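Local structure of fatty acid amide hydrolase (Candida albicans, 6KVR) at residues 25-28 with 29-32; 35-38 with 39-42; 401-404 with 405-409; 414-417 with 418-421. The protein probably hydrolyses monocarboxylic acid amides to the carboxylate and ammonium, as a member of the amidase family. All coordinates share one frame; numbering follows the deposited sequence.

Contact 1: 25-28 with 29-32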
ATOM      1  N   LYS A  25      -2.877 -42.631   9.544  1.00 35.80           N
ATOM      2  CA  LYS A  25      -4.260 -43.077   9.737  1.00 40.84           C
ATOM      3  C   LYS A  25      -5.286 -42.085   9.186  1.00 36.82           C
ATOM      4  O   LYS A  25      -6.195 -42.481   8.447  1.00 38.13           O
ATOM      5  CB  LYS A  25      -4.544 -43.343  11.218  1.00 38.46           C
ATOM      6  CG  LYS A  25      -5.429 -44.564  11.423  1.00 51.70           C
ATOM      7  CD  LYS A  25      -5.655 -44.921  12.889  1.00 56.97           C
ATOM      8  CE  LYS A  25      -5.464 -46.430  13.111  1.00 64.63           C
ATOM      9  NZ  LYS A  25      -6.335 -47.295  12.245  1.00 60.52           N
ATOM     10  N   GLU A  26      -5.179 -40.803   9.556  1.00 32.56           N
ATOM     11  CA  GLU A  26      -6.238 -39.838   9.266  1.00 31.67           C
ATOM     12  C   GLU A  26      -6.084 -39.121   7.933  1.00 31.65           C
ATOM     13  O   GLU A  26      -7.093 -38.660   7.386  1.00 34.69           O
ATOM     14  CB  GLU A  26      -6.334 -38.760  10.359  1.00 37.01           C
ATOM     15  CG  GLU A  26      -6.074 -39.246  11.760  1.00 39.26           C
ATOM     16  CD  GLU A  26      -7.246 -40.047  12.303  1.00 58.18           C
ATOM     17  OE1 GLU A  26      -8.303 -40.093  11.624  1.00 57.07           O
ATOM     18  OE2 GLU A  26      -7.110 -40.643  13.399  1.00 66.62           O
ATOM     19  N   TRP A  27      -4.870 -38.993   7.394  1.00 31.11           N
ATOM     20  CA  TRP A  27      -4.693 -38.134   6.222  1.00 30.71           C
ATOM     21  C   TRP A  27      -4.145 -38.844   4.992  1.00 30.39           C
ATOM     22  O   TRP A  27      -4.594 -38.557   3.876  1.00 31.61           O
ATOM     23  CB  TRP A  27      -3.800 -36.954   6.596  1.00 28.24           C
ATOM     24  CG  TRP A  27      -4.448 -36.117   7.660  1.00 28.55           C
ATOM     25  CD1 TRP A  27      -4.226 -36.188   9.002  1.00 26.67           C
ATOM     26  CD2 TRP A  27      -5.448 -35.106   7.470  1.00 26.78           C
ATOM     27  NE1 TRP A  27      -5.012 -35.273   9.661  1.00 28.99           N
ATOM     28  CE2 TRP A  27      -5.775 -34.601   8.746  1.00 23.37           C
ATOM     29  CE3 TRP A  27      -6.091 -34.576   6.346  1.00 27.68           C
ATOM     30  CZ2 TRP A  27      -6.714 -33.592   8.937  1.00 26.61           C
ATOM     31  CZ3 TRP A  27      -7.033 -33.570   6.535  1.00 30.95           C
ATOM     32  CH2 TRP A  27      -7.329 -33.083   7.823  1.00 26.26           C
ATOM     33  N   LEU A  28      -3.212 -39.780   5.159  1.00 32.16           N
ATOM     34  CA  LEU A  28      -2.634 -40.479   4.013  1.00 30.19           C
ATOM     35  C   LEU A  28      -3.652 -41.102   3.063  1.00 31.63           C
ATOM     36  O   LEU A  28      -3.420 -41.036   1.842  1.00 35.06           O
ATOM     37  CB  LEU A  28      -1.654 -41.548   4.507  1.00 30.39           C
ATOM     38  CG  LEU A  28      -0.931 -42.364   3.429  1.00 42.99           C
ATOM     39  CD1 LEU A  28      -0.277 -41.467   2.365  1.00 37.83           C
ATOM     40  CD2 LEU A  28       0.104 -43.267   4.084  1.00 40.53           C
ATOM     41  N   PRO A  29      -4.761 -41.715   3.513  1.00 33.09           N
ATOM     42  CA  PRO A  29      -5.758 -42.194   2.532  1.00 32.97           C
ATOM     43  C   PRO A  29      -6.315 -41.096   1.631  1.00 32.03           C
ATOM     44  O   PRO A  29      -6.488 -41.328   0.428  1.00 31.96           O
ATOM     45  CB  PRO A  29      -6.846 -42.824   3.413  1.00 29.69           C
ATOM     46  CG  PRO A  29      -6.120 -43.227   4.671  1.00 30.07           C
ATOM     47  CD  PRO A  29      -5.094 -42.151   4.888  1.00 35.36           C
ATOM     48  N   LYS A  30      -6.588 -39.901   2.166  1.00 29.52           N
ATOM     49  CA  LYS A  30      -7.093 -38.825   1.315  1.00 29.72           C
ATOM     50  C   LYS A  30      -6.063 -38.397   0.280  1.00 29.62           C
ATOM     51  O   LYS A  30      -6.429 -38.013  -0.837  1.00 30.37           O
ATOM     52  CB  LYS A  30      -7.504 -37.625   2.168  1.00 30.44           C
ATOM     53  CG  LYS A  30      -8.208 -38.002   3.457  1.00 31.34           C
ATOM     54  CD  LYS A  30      -8.872 -36.789   4.063  1.00 35.82           C
ATOM     55  CE  LYS A  30      -9.533 -37.132   5.370  1.00 39.34           C
ATOM     56  NZ  LYS A  30     -10.996 -37.108   5.159  1.00 48.25           N
ATOM     57  N   VAL A  31      -4.776 -38.455   0.632  1.00 28.04           N
ATOM     58  CA  VAL A  31      -3.722 -38.101  -0.316  1.00 25.26           C
ATOM     59  C   VAL A  31      -3.656 -39.118  -1.448  1.00 26.91           C
ATOM     60  O   VAL A  31      -3.574 -38.751  -2.629  1.00 29.30           O
ATOM     61  CB  VAL A  31      -2.367 -37.975   0.405  1.00 29.79           C
ATOM     62  CG1 VAL A  31      -1.237 -37.716  -0.601  1.00 29.78           C
ATOM     63  CG2 VAL A  31      -2.416 -36.878   1.433  1.00 25.84           C
ATOM     64  N   GLU A  32      -3.717 -40.410  -1.109  1.00 31.60           N
ATOM     65  CA  GLU A  32      -3.666 -41.455  -2.134  1.00 28.69           C
ATOM     66  C   GLU A  32      -4.822 -41.339  -3.126  1.00 26.09           C
ATOM     67  O   GLU A  32      -4.622 -41.467  -4.341  1.00 33.57           O
ATOM     68  CB  GLU A  32      -3.648 -42.831  -1.462  1.00 30.59           C
ATOM     69  CG  GLU A  32      -2.439 -43.031  -0.542  1.00 34.41           C
ATOM     70  CD  GLU A  32      -2.526 -44.303   0.301  1.00 49.07           C
ATOM     71  OE1 GLU A  32      -1.468 -44.791   0.768  1.00 48.36           O
ATOM     72  OE2 GLU A  32      -3.660 -44.798   0.522  1.00 52.62           O
TER
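L28 and E32 meet one turn apart on helix 20-40, where L28 CG lies 3.6 Å from OE1 of the exposed E32 carboxylate. E32 CG stands beside its backbone N (chi1 -60°) and the chain runs on extended, which carries OE1 to the leucine and leaves E32 CG 3.9 Å from L28 CD1; the two side chains cross obliquely. E32 N donates to L28 O at 3.0 Å with an N-H...O angle of 164°, a nearly straight helical bond. V31 N reaches W27 O over a longer 3.3 Å. The close packing belongs to these last two residues: V31 is buried against V173, and W27 rests on V173 and S411, residues of neighbouring loops.

P29 marks the irregular part. Its ring nitrogen carries no hydrogen, so K25 O receives no amide N-H from it; the ring comes instead, with P29 CD 3.7 Å from K25 O. A wider pi-type turn at 25-27 and a kink at 29-30 accompany the missing N-H. K30 lies along W27 and also touches I176; its CE is 3.5 Å from E26 O and its CD 4.2 Å from W27 CE3, approaching the indole obliquely. The chemistry implies a proline-kinked surface helix: W27 and V31, with the aliphatic part of K30, meet the loops, while K25, E26 and E32 are exposed.

Contact 2: 35-38 with 39-42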
ATOM      1  N   ARG A  35      -3.911 -38.636  -5.445  1.00 31.43           N
ATOM      2  CA  ARG A  35      -2.930 -39.076  -6.433  1.00 32.21           C
ATOM      3  C   ARG A  35      -3.585 -39.932  -7.506  1.00 33.99           C
ATOM      4  O   ARG A  35      -3.291 -39.779  -8.703  1.00 31.73           O
ATOM      5  CB  ARG A  35      -1.809 -39.855  -5.751  1.00 30.38           C
ATOM      6  CG  ARG A  35      -0.959 -39.041  -4.815  1.00 28.98           C
ATOM      7  CD  ARG A  35       0.030 -39.938  -4.103  1.00 31.31           C
ATOM      8  NE  ARG A  35       0.760 -39.253  -3.044  1.00 28.06           N
ATOM      9  CZ  ARG A  35       1.219 -39.858  -1.958  1.00 36.02           C
ATOM     10  NH1 ARG A  35       0.992 -41.144  -1.739  1.00 32.74           N
ATOM     11  NH2 ARG A  35       1.919 -39.158  -1.069  1.00 31.38           N
ATOM     12  N   GLN A  36      -4.485 -40.830  -7.095  1.00 32.59           N
ATOM     13  CA  GLN A  36      -5.163 -41.683  -8.067  1.00 34.07           C
ATOM     14  C   GLN A  36      -6.045 -40.859  -8.989  1.00 34.25           C
ATOM     15  O   GLN A  36      -6.128 -41.141 -10.191  1.00 33.15           O
ATOM     16  CB  GLN A  36      -5.983 -42.758  -7.346  1.00 34.24           C
ATOM     17  CG  GLN A  36      -6.505 -43.858  -8.260  1.00 33.44           C
ATOM     18  CD  GLN A  36      -5.418 -44.441  -9.147  1.00 36.98           C
ATOM     19  OE1 GLN A  36      -4.400 -44.932  -8.657  1.00 38.23           O
ATOM     20  NE2 GLN A  36      -5.619 -44.370 -10.463  1.00 33.91           N
ATOM     21  N   ASP A  37      -6.689 -39.814  -8.449  1.00 32.18           N
ATOM     22  CA  ASP A  37      -7.529 -38.963  -9.282  1.00 29.51           C
ATOM     23  C   ASP A  37      -6.707 -38.257 -10.354  1.00 31.11           C
ATOM     24  O   ASP A  37      -7.190 -38.058 -11.473  1.00 30.40           O
ATOM     25  CB  ASP A  37      -8.275 -37.940  -8.417  1.00 38.17           C
ATOM     26  CG  ASP A  37      -9.455 -38.554  -7.660  1.00 45.21           C
ATOM     27  OD1 ASP A  37      -9.979 -39.610  -8.100  1.00 47.53           O
ATOM     28  OD2 ASP A  37      -9.850 -37.983  -6.614  1.00 41.72           O
ATOM     29  N   LEU A  38      -5.462 -37.886 -10.044  1.00 34.21           N
ATOM     30  CA  LEU A  38      -4.619 -37.264 -11.063  1.00 31.64           C
ATOM     31  C   LEU A  38      -4.261 -38.265 -12.165  1.00 31.22           C
ATOM     32  O   LEU A  38      -4.346 -37.941 -13.361  1.00 33.64           O
ATOM     33  CB  LEU A  38      -3.363 -36.674 -10.421  1.00 29.33           C
ATOM     34  CG  LEU A  38      -2.306 -36.044 -11.340  1.00 30.54           C
ATOM     35  CD1 LEU A  38      -2.867 -34.878 -12.160  1.00 29.54           C
ATOM     36  CD2 LEU A  38      -1.069 -35.621 -10.543  1.00 27.28           C
ATOM     37  N   LYS A  39      -3.864 -39.489 -11.784  1.00 32.63           N
ATOM     38  CA  LYS A  39      -3.582 -40.518 -12.786  1.00 37.26           C
ATOM     39  C   LYS A  39      -4.787 -40.759 -13.675  1.00 35.49           C
ATOM     40  O   LYS A  39      -4.650 -40.847 -14.898  1.00 36.12           O
ATOM     41  CB  LYS A  39      -3.167 -41.834 -12.128  1.00 41.70           C
ATOM     42  CG  LYS A  39      -1.672 -42.011 -11.956  1.00 49.86           C
ATOM     43  CD  LYS A  39      -1.341 -43.066 -10.909  1.00 52.21           C
ATOM     44  CE  LYS A  39       0.109 -42.923 -10.442  1.00 53.86           C
ATOM     45  NZ  LYS A  39       0.177 -42.386  -9.045  1.00 46.49           N
ATOM     46  N   ASP A  40      -5.981 -40.864 -13.078  1.00 37.36           N
ATOM     47  CA  ASP A  40      -7.185 -41.112 -13.864  1.00 34.01           C
ATOM     48  C   ASP A  40      -7.490 -39.966 -14.814  1.00 36.91           C
ATOM     49  O   ASP A  40      -8.224 -40.163 -15.788  1.00 34.28           O
ATOM     50  CB  ASP A  40      -8.385 -41.345 -12.945  1.00 33.83           C
ATOM     51  CG  ASP A  40      -8.230 -42.573 -12.056  1.00 42.20           C
ATOM     52  OD1 ASP A  40      -7.316 -43.401 -12.287  1.00 40.54           O
ATOM     53  OD2 ASP A  40      -9.040 -42.711 -11.102  1.00 41.86           O
ATOM     54  N   ALA A  41      -6.941 -38.774 -14.565  1.00 35.35           N
ATOM     55  CA  ALA A  41      -7.257 -37.605 -15.374  1.00 30.70           C
ATOM     56  C   ALA A  41      -6.286 -37.392 -16.538  1.00 33.26           C
ATOM     57  O   ALA A  41      -6.473 -36.446 -17.314  1.00 36.02           O
ATOM     58  CB  ALA A  41      -7.314 -36.354 -14.483  1.00 28.11           C
ATOM     59  N   ILE A  42      -5.265 -38.236 -16.685  1.00 32.20           N
ATOM     60  CA  ILE A  42      -4.331 -38.167 -17.809  1.00 33.57           C
ATOM     61  C   ILE A  42      -4.948 -38.853 -19.026  1.00 38.10           C
ATOM     62  O   ILE A  42      -5.232 -40.056 -18.973  1.00 40.12           O
ATOM     63  CB  ILE A  42      -2.988 -38.822 -17.444  1.00 38.88           C
ATOM     64  CG1 ILE A  42      -2.245 -38.001 -16.387  1.00 33.15           C
ATOM     65  CG2 ILE A  42      -2.128 -39.021 -18.685  1.00 34.81           C
ATOM     66  CD1 ILE A  42      -1.076 -38.727 -15.775  1.00 27.03           C
TER
HETATM   67  O   HOH W   1      -0.562 -39.244  -9.675  1.00 32.88           O
HETATM   68  O   HOH W   2      -1.860 -43.323  -7.547  1.00 43.56           O
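R35 O takes the amide of K39 at 3.1 Å, a regular i to i+4 bond (168° at the hydrogen), and also accepts a hydrogen bond from water 1. The guanidinium of R35 leads away from this turn to the carbonyls of N215 and F216. Q36 makes the principal side-chain contact: its NE2 donates to D40 OD1 in a short but bent bond of 2.7 Å. With CG anti to the backbone N (chi1 -169°) and a bend at chi2, the amide turns back along the helix toward D40. The carboxylate oxygen lies in the plane of the Q36 amide, yet NE2 approaches from above the carboxylate plane, and the two groups are turned 44° against each other. At the other end of the amide, water 2 donates to Q36 OE1 and accepts from K39 NZ at 2.7 Å, so a water joins the glutamine to the lysine. In the backbone, D40 N still reaches Q36 O at 2.9 Å.

This is the C-terminal end of helix 20-40, where the bonding pattern tightens. D37 OD1 lies 4.4 Å from D40 OD2; the salt bridge of D37 OD2 with K33 probably eases this proximity of like charges. L38 O accepts from A41 N at 3.0 Å, an i to i+3 bond entering well above the carbonyl plane. The L38 side chain is buried and packs on H115 of helix 100-118, while I42 CG1 comes 3.7 Å from L38 O and its side chain touches T112, H115 and L124.

Contact 3: 401-404 with 405-409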
ATOM      1  N   ASN A 401       6.470 -18.636  13.365  1.00 23.35           N
ATOM      2  CA  ASN A 401       5.957 -19.743  12.549  1.00 24.01           C
ATOM      3  C   ASN A 401       4.575 -20.205  13.005  1.00 23.66           C
ATOM      4  O   ASN A 401       4.179 -21.336  12.737  1.00 23.83           O
ATOM      5  CB  ASN A 401       6.947 -20.914  12.506  1.00 22.07           C
ATOM      6  CG  ASN A 401       8.213 -20.558  11.738  1.00 24.97           C
ATOM      7  OD1 ASN A 401       8.169 -19.769  10.785  1.00 25.65           O
ATOM      8  ND2 ASN A 401       9.346 -21.102  12.163  1.00 22.60           N
ATOM      9  N   HIS A 402       3.805 -19.305  13.626  1.00 23.92           N
ATOM     10  CA  HIS A 402       2.482 -19.659  14.143  1.00 25.56           C
ATOM     11  C   HIS A 402       1.569 -20.237  13.066  1.00 26.33           C
ATOM     12  O   HIS A 402       0.976 -21.310  13.249  1.00 21.90           O
ATOM     13  CB  HIS A 402       1.797 -18.445  14.760  1.00 26.02           C
ATOM     14  CG  HIS A 402       0.338 -18.660  14.983  1.00 27.19           C
ATOM     15  ND1 HIS A 402      -0.144 -19.471  15.988  1.00 31.67           N
ATOM     16  CD2 HIS A 402      -0.747 -18.222  14.301  1.00 27.24           C
ATOM     17  CE1 HIS A 402      -1.463 -19.498  15.934  1.00 32.66           C
ATOM     18  NE2 HIS A 402      -1.854 -18.752  14.917  1.00 34.19           N
HETATM   19  N   MSE A 403       1.383 -19.508  11.965  1.00 23.26           N
HETATM   20  CA  MSE A 403       0.481 -19.997  10.916  1.00 27.33           C
HETATM   21  C   MSE A 403       1.001 -21.230  10.162  1.00 26.93           C
HETATM   22  O   MSE A 403       0.223 -22.156   9.880  1.00 23.78           O
HETATM   23  CB  MSE A 403       0.163 -18.895   9.903  1.00 24.94           C
HETATM   24  CG  MSE A 403      -1.056 -19.240   9.059  1.00 27.56           C
HETATM   25 SE   MSE A 403      -2.702 -19.350  10.116  0.49 25.42          SE
HETATM   26  CE  MSE A 403      -3.041 -17.434  10.212  1.00 34.89           C
ATOM     27  N   GLN A 404       2.288 -21.237   9.795  1.00 23.94           N
ATOM     28  CA  GLN A 404       2.844 -22.430   9.152  1.00 23.91           C
ATOM     29  C   GLN A 404       2.676 -23.652  10.052  1.00 27.09           C
ATOM     30  O   GLN A 404       2.270 -24.730   9.589  1.00 24.73           O
ATOM     31  CB  GLN A 404       4.322 -22.218   8.808  1.00 22.83           C
ATOM     32  CG  GLN A 404       4.601 -21.209   7.690  1.00 23.04           C
ATOM     33  CD  GLN A 404       4.385 -21.779   6.279  1.00 27.14           C
ATOM     34  OE1 GLN A 404       3.698 -22.788   6.093  1.00 24.08           O
ATOM     35  NE2 GLN A 404       4.973 -21.119   5.279  1.00 21.48           N
ATOM     36  N   ARG A 405       2.969 -23.499  11.352  1.00 23.80           N
ATOM     37  CA  ARG A 405       2.828 -24.623  12.282  1.00 29.95           C
ATOM     38  C   ARG A 405       1.370 -25.078  12.404  1.00 26.03           C
ATOM     39  O   ARG A 405       1.093 -26.279  12.437  1.00 24.21           O
ATOM     40  CB  ARG A 405       3.394 -24.249  13.656  1.00 23.16           C
ATOM     41  CG  ARG A 405       3.657 -25.454  14.579  1.00 26.27           C
ATOM     42  CD  ARG A 405       4.585 -25.091  15.729  1.00 26.02           C
ATOM     43  NE  ARG A 405       4.105 -23.892  16.401  1.00 28.51           N
ATOM     44  CZ  ARG A 405       4.678 -22.699  16.301  1.00 30.27           C
ATOM     45  NH1 ARG A 405       5.807 -22.528  15.627  1.00 28.04           N
ATOM     46  NH2 ARG A 405       4.096 -21.650  16.874  1.00 28.08           N
ATOM     47  N   LYS A 406       0.422 -24.136  12.459  1.00 26.43           N
ATOM     48  CA  LYS A 406      -0.982 -24.528  12.540  1.00 27.69           C
ATOM     49  C   LYS A 406      -1.412 -25.318  11.312  1.00 27.72           C
ATOM     50  O   LYS A 406      -2.087 -26.350  11.433  1.00 26.47           O
ATOM     51  CB  LYS A 406      -1.875 -23.306  12.713  1.00 26.84           C
ATOM     52  CG  LYS A 406      -3.338 -23.680  12.852  1.00 28.82           C
ATOM     53  CD  LYS A 406      -4.225 -22.711  12.087  1.00 40.66           C
ATOM     54  CE  LYS A 406      -4.547 -21.485  12.919  1.00 44.26           C
ATOM     55  NZ  LYS A 406      -5.278 -21.854  14.163  1.00 54.35           N
ATOM     56  N   LEU A 407      -1.035 -24.854  10.117  1.00 26.74           N
ATOM     57  CA  LEU A 407      -1.464 -25.562   8.910  1.00 26.70           C
ATOM     58  C   LEU A 407      -0.752 -26.901   8.754  1.00 22.57           C
ATOM     59  O   LEU A 407      -1.345 -27.849   8.246  1.00 25.54           O
ATOM     60  CB  LEU A 407      -1.244 -24.685   7.682  1.00 26.24           C
ATOM     61  CG  LEU A 407      -2.107 -23.412   7.666  1.00 30.37           C
ATOM     62  CD1 LEU A 407      -1.409 -22.315   6.888  1.00 25.21           C
ATOM     63  CD2 LEU A 407      -3.491 -23.697   7.081  1.00 25.90           C
ATOM     64  N   LEU A 408       0.497 -27.007   9.200  1.00 23.83           N
ATOM     65  CA  LEU A 408       1.241 -28.256   9.055  1.00 23.98           C
ATOM     66  C   LEU A 408       0.848 -29.279  10.117  1.00 28.35           C
ATOM     67  O   LEU A 408       0.662 -30.459   9.800  1.00 27.24           O
ATOM     68  CB  LEU A 408       2.747 -27.985   9.109  1.00 20.95           C
ATOM     69  CG  LEU A 408       3.417 -27.378   7.860  1.00 25.97           C
ATOM     70  CD1 LEU A 408       4.831 -26.864   8.167  1.00 25.14           C
ATOM     71  CD2 LEU A 408       3.432 -28.337   6.662  1.00 21.88           C
ATOM     72  N   SER A 409       0.711 -28.852  11.378  1.00 26.35           N
ATOM     73  CA  SER A 409       0.348 -29.769  12.458  1.00 29.62           C
ATOM     74  C   SER A 409      -1.105 -30.236  12.370  1.00 33.76           C
ATOM     75  O   SER A 409      -1.447 -31.267  12.968  1.00 30.83           O
ATOM     76  CB  SER A 409       0.602 -29.114  13.825  1.00 27.70           C
ATOM     77  OG  SER A 409      -0.302 -28.031  14.049  1.00 24.63           O
TER
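N401 O receives the amide of R405 at 2.8 Å, the first of four consecutive i to i+4 bonds across residues 401-408. The others pair H402 O with K406 N, M403 O with L407 N, and Q404 O with L408 N at 2.9 Å, defining the short alpha-helix 402-409 of the amidase fold. N401 holds the N-cap position with positive phi (60°), but its side chain makes no capping bond; ND2 instead donates to L423 O and D12 OD1.

Among the side chains, the R405 guanidinium folds back over the helix start. A bend at chi3 (51°) turns it so that N401 O lies over one face, offset toward the rim and 3.5 Å from NH1, while NH1 hydrogen-bonds to G400 O. Selenomethionine M403 and K406 lie side by side and point the same way, with SE 4.0 Å from K406 CE. From the next turn L407 crosses M403, bringing its CD1 to 3.8 Å from M403 CG. Q404 reaches inward, its amide held at both ends by Y172 OH and T206 O, and its side chain stands about 6 Å from that of L207, a predicted substrate-binding residue. H402 packs on A435 of the second subunit, at the dimer contact. R405 O accepts from the last helical residue through both S409 N and S409 OG, each at 2.8 Å, the two donors approaching from opposite faces of the carbonyl plane.

Contact 4: 414-417 with 418-421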
ATOM      1  N   PRO A 414       4.654 -35.266   7.219  1.00 29.30           N
ATOM      2  CA  PRO A 414       6.107 -35.206   7.437  1.00 29.43           C
ATOM      3  C   PRO A 414       6.714 -33.954   6.811  1.00 27.54           C
ATOM      4  O   PRO A 414       6.350 -33.544   5.706  1.00 24.90           O
ATOM      5  CB  PRO A 414       6.631 -36.487   6.765  1.00 25.23           C
ATOM      6  CG  PRO A 414       5.556 -36.916   5.824  1.00 26.55           C
ATOM      7  CD  PRO A 414       4.260 -36.443   6.414  1.00 29.01           C
ATOM      8  N   LEU A 415       7.653 -33.356   7.535  1.00 26.69           N
ATOM      9  CA  LEU A 415       8.314 -32.143   7.069  1.00 28.10           C
ATOM     10  C   LEU A 415       9.317 -32.452   5.960  1.00 31.51           C
ATOM     11  O   LEU A 415      10.150 -33.354   6.085  1.00 27.83           O
ATOM     12  CB  LEU A 415       9.013 -31.462   8.237  1.00 26.52           C
ATOM     13  CG  LEU A 415       8.043 -30.888   9.280  1.00 28.14           C
ATOM     14  CD1 LEU A 415       8.809 -30.181  10.375  1.00 29.46           C
ATOM     15  CD2 LEU A 415       7.053 -29.936   8.634  1.00 23.69           C
ATOM     16  N   THR A 416       9.224 -31.701   4.870  1.00 23.97           N
ATOM     17  CA  THR A 416      10.197 -31.754   3.786  1.00 26.32           C
ATOM     18  C   THR A 416      11.522 -31.100   4.211  1.00 24.24           C
ATOM     19  O   THR A 416      11.578 -30.289   5.144  1.00 25.06           O
ATOM     20  CB  THR A 416       9.566 -31.074   2.567  1.00 33.36           C
ATOM     21  OG1 THR A 416       8.679 -32.004   1.912  1.00 33.31           O
ATOM     22  CG2 THR A 416      10.574 -30.481   1.618  1.00 31.73           C
ATOM     23  N   LYS A 417      12.604 -31.477   3.528  1.00 20.80           N
ATOM     24  CA  LYS A 417      13.925 -30.938   3.853  1.00 26.48           C
ATOM     25  C   LYS A 417      13.962 -29.412   3.735  1.00 24.47           C
ATOM     26  O   LYS A 417      14.435 -28.715   4.643  1.00 22.71           O
ATOM     27  CB  LYS A 417      14.988 -31.565   2.943  1.00 24.74           C
ATOM     28  CG  LYS A 417      16.377 -30.968   3.144  1.00 31.08           C
ATOM     29  CD  LYS A 417      17.381 -31.467   2.122  1.00 31.29           C
ATOM     30  CE  LYS A 417      18.555 -30.501   2.039  1.00 34.00           C
ATOM     31  NZ  LYS A 417      19.414 -30.802   0.874  1.00 33.01           N
ATOM     32  N   LEU A 418      13.499 -28.873   2.612  1.00 21.09           N
ATOM     33  CA  LEU A 418      13.558 -27.419   2.482  1.00 22.65           C
ATOM     34  C   LEU A 418      12.496 -26.720   3.316  1.00 21.69           C
ATOM     35  O   LEU A 418      12.561 -25.497   3.459  1.00 22.71           O
ATOM     36  CB  LEU A 418      13.455 -26.995   1.007  1.00 17.73           C
ATOM     37  CG  LEU A 418      14.727 -27.340   0.209  1.00 21.37           C
ATOM     38  CD1 LEU A 418      14.712 -26.782  -1.216  1.00 23.09           C
ATOM     39  CD2 LEU A 418      16.006 -26.898   0.969  1.00 19.63           C
ATOM     40  N   THR A 419      11.547 -27.465   3.888  1.00 20.11           N
ATOM     41  CA  THR A 419      10.584 -26.882   4.819  1.00 21.89           C
ATOM     42  C   THR A 419      11.248 -26.623   6.163  1.00 21.01           C
ATOM     43  O   THR A 419      11.111 -25.534   6.731  1.00 23.26           O
ATOM     44  CB  THR A 419       9.373 -27.808   4.976  1.00 21.81           C
ATOM     45  OG1 THR A 419       8.496 -27.639   3.860  1.00 26.06           O
ATOM     46  CG2 THR A 419       8.601 -27.517   6.245  1.00 23.64           C
ATOM     47  N   LYS A 420      11.979 -27.620   6.673  1.00 23.23           N
ATOM     48  CA  LYS A 420      12.850 -27.412   7.825  1.00 22.60           C
ATOM     49  C   LYS A 420      13.772 -26.215   7.600  1.00 22.88           C
ATOM     50  O   LYS A 420      14.008 -25.414   8.510  1.00 20.85           O
ATOM     51  CB  LYS A 420      13.672 -28.678   8.079  1.00 21.77           C
ATOM     52  CG  LYS A 420      12.834 -29.934   8.357  1.00 28.18           C
ATOM     53  CD  LYS A 420      13.733 -31.167   8.565  1.00 33.23           C
ATOM     54  CE  LYS A 420      12.961 -32.356   9.121  1.00 34.34           C
ATOM     55  NZ  LYS A 420      13.805 -33.595   9.211  1.00 47.39           N
ATOM     56  N   TRP A 421      14.291 -26.080   6.382  1.00 19.75           N
ATOM     57  CA  TRP A 421      15.175 -24.969   6.063  1.00 20.69           C
ATOM     58  C   TRP A 421      14.471 -23.618   6.253  1.00 22.30           C
ATOM     59  O   TRP A 421      14.988 -22.733   6.944  1.00 21.09           O
ATOM     60  CB  TRP A 421      15.694 -25.138   4.626  1.00 21.62           C
ATOM     61  CG  TRP A 421      16.549 -24.021   4.163  1.00 24.83           C
ATOM     62  CD1 TRP A 421      16.189 -23.015   3.306  1.00 24.36           C
ATOM     63  CD2 TRP A 421      17.905 -23.751   4.552  1.00 25.13           C
ATOM     64  NE1 TRP A 421      17.245 -22.150   3.123  1.00 21.97           N
ATOM     65  CE2 TRP A 421      18.305 -22.571   3.884  1.00 25.84           C
ATOM     66  CE3 TRP A 421      18.818 -24.393   5.393  1.00 24.97           C
ATOM     67  CZ2 TRP A 421      19.588 -22.030   4.020  1.00 28.11           C
ATOM     68  CZ3 TRP A 421      20.091 -23.850   5.536  1.00 28.98           C
ATOM     69  CH2 TRP A 421      20.463 -22.682   4.854  1.00 30.73           C
TER
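L415 CD2 meets T419 CG2 at 3.7 Å, the two side chains crossing at about a right angle. L415 CB also lies 4.1 Å from K420 CG, so the leucine touches two successive residues of the helix. In T419, CG2 stands anti to the backbone N and OG1 beside that N, anti to the carbonyl carbon, which gives the methyl to L415 and the hydroxyl to Q205 and H209. T416 O is the main backbone acceptor: K420 N bonds to it at 3.1 Å and nearly straight (170°), while the T419 N bond to the same oxygen is weak (129°). One residue on, W421 N reaches K417 O at 3.2 Å.

In the next shell T419 OG1 hydrogen-bonds to Q205 OE1 and H209 NE2, and Q205 OE1 also takes the amide of T416, so one glutamine oxygen fixes both the residue before the helix and the threonine a turn later. K417 NZ is held by E476 O and Y479 OH, and W421 NE1 by Y479 O. T419 lies about 9 Å from L207, a predicted substrate-binding residue, measured between side chains. The arrangement is that of a helix N-terminus: T416 stands at the N-cap of helix 417-423, without a capping bond from its side chain.

Overall arrangement
Along the chain the four contacts come in series. Contacts 1 and 2 share helix 20-40, their centres 16 Å apart, contact 2 closing its C-terminal end. Contacts 3 and 4 sit on the successive helices 402-409 and 417-423, with centres 13 Å apart, and these two pairs of segments touch: L408 CD1 packs on L415 CD2 at 3.8 Å. Contact 1 approaches contact 3 to about 6 Å between nearest atoms without touching, whereas contacts 2 and 3 are farthest apart, about 29 Å between centres. Contacts 1 and 2 are surface contacts away from the predicted sites, whereas contacts 3 and 4 are partly buried and lie nearer the predicted substrate-binding residues.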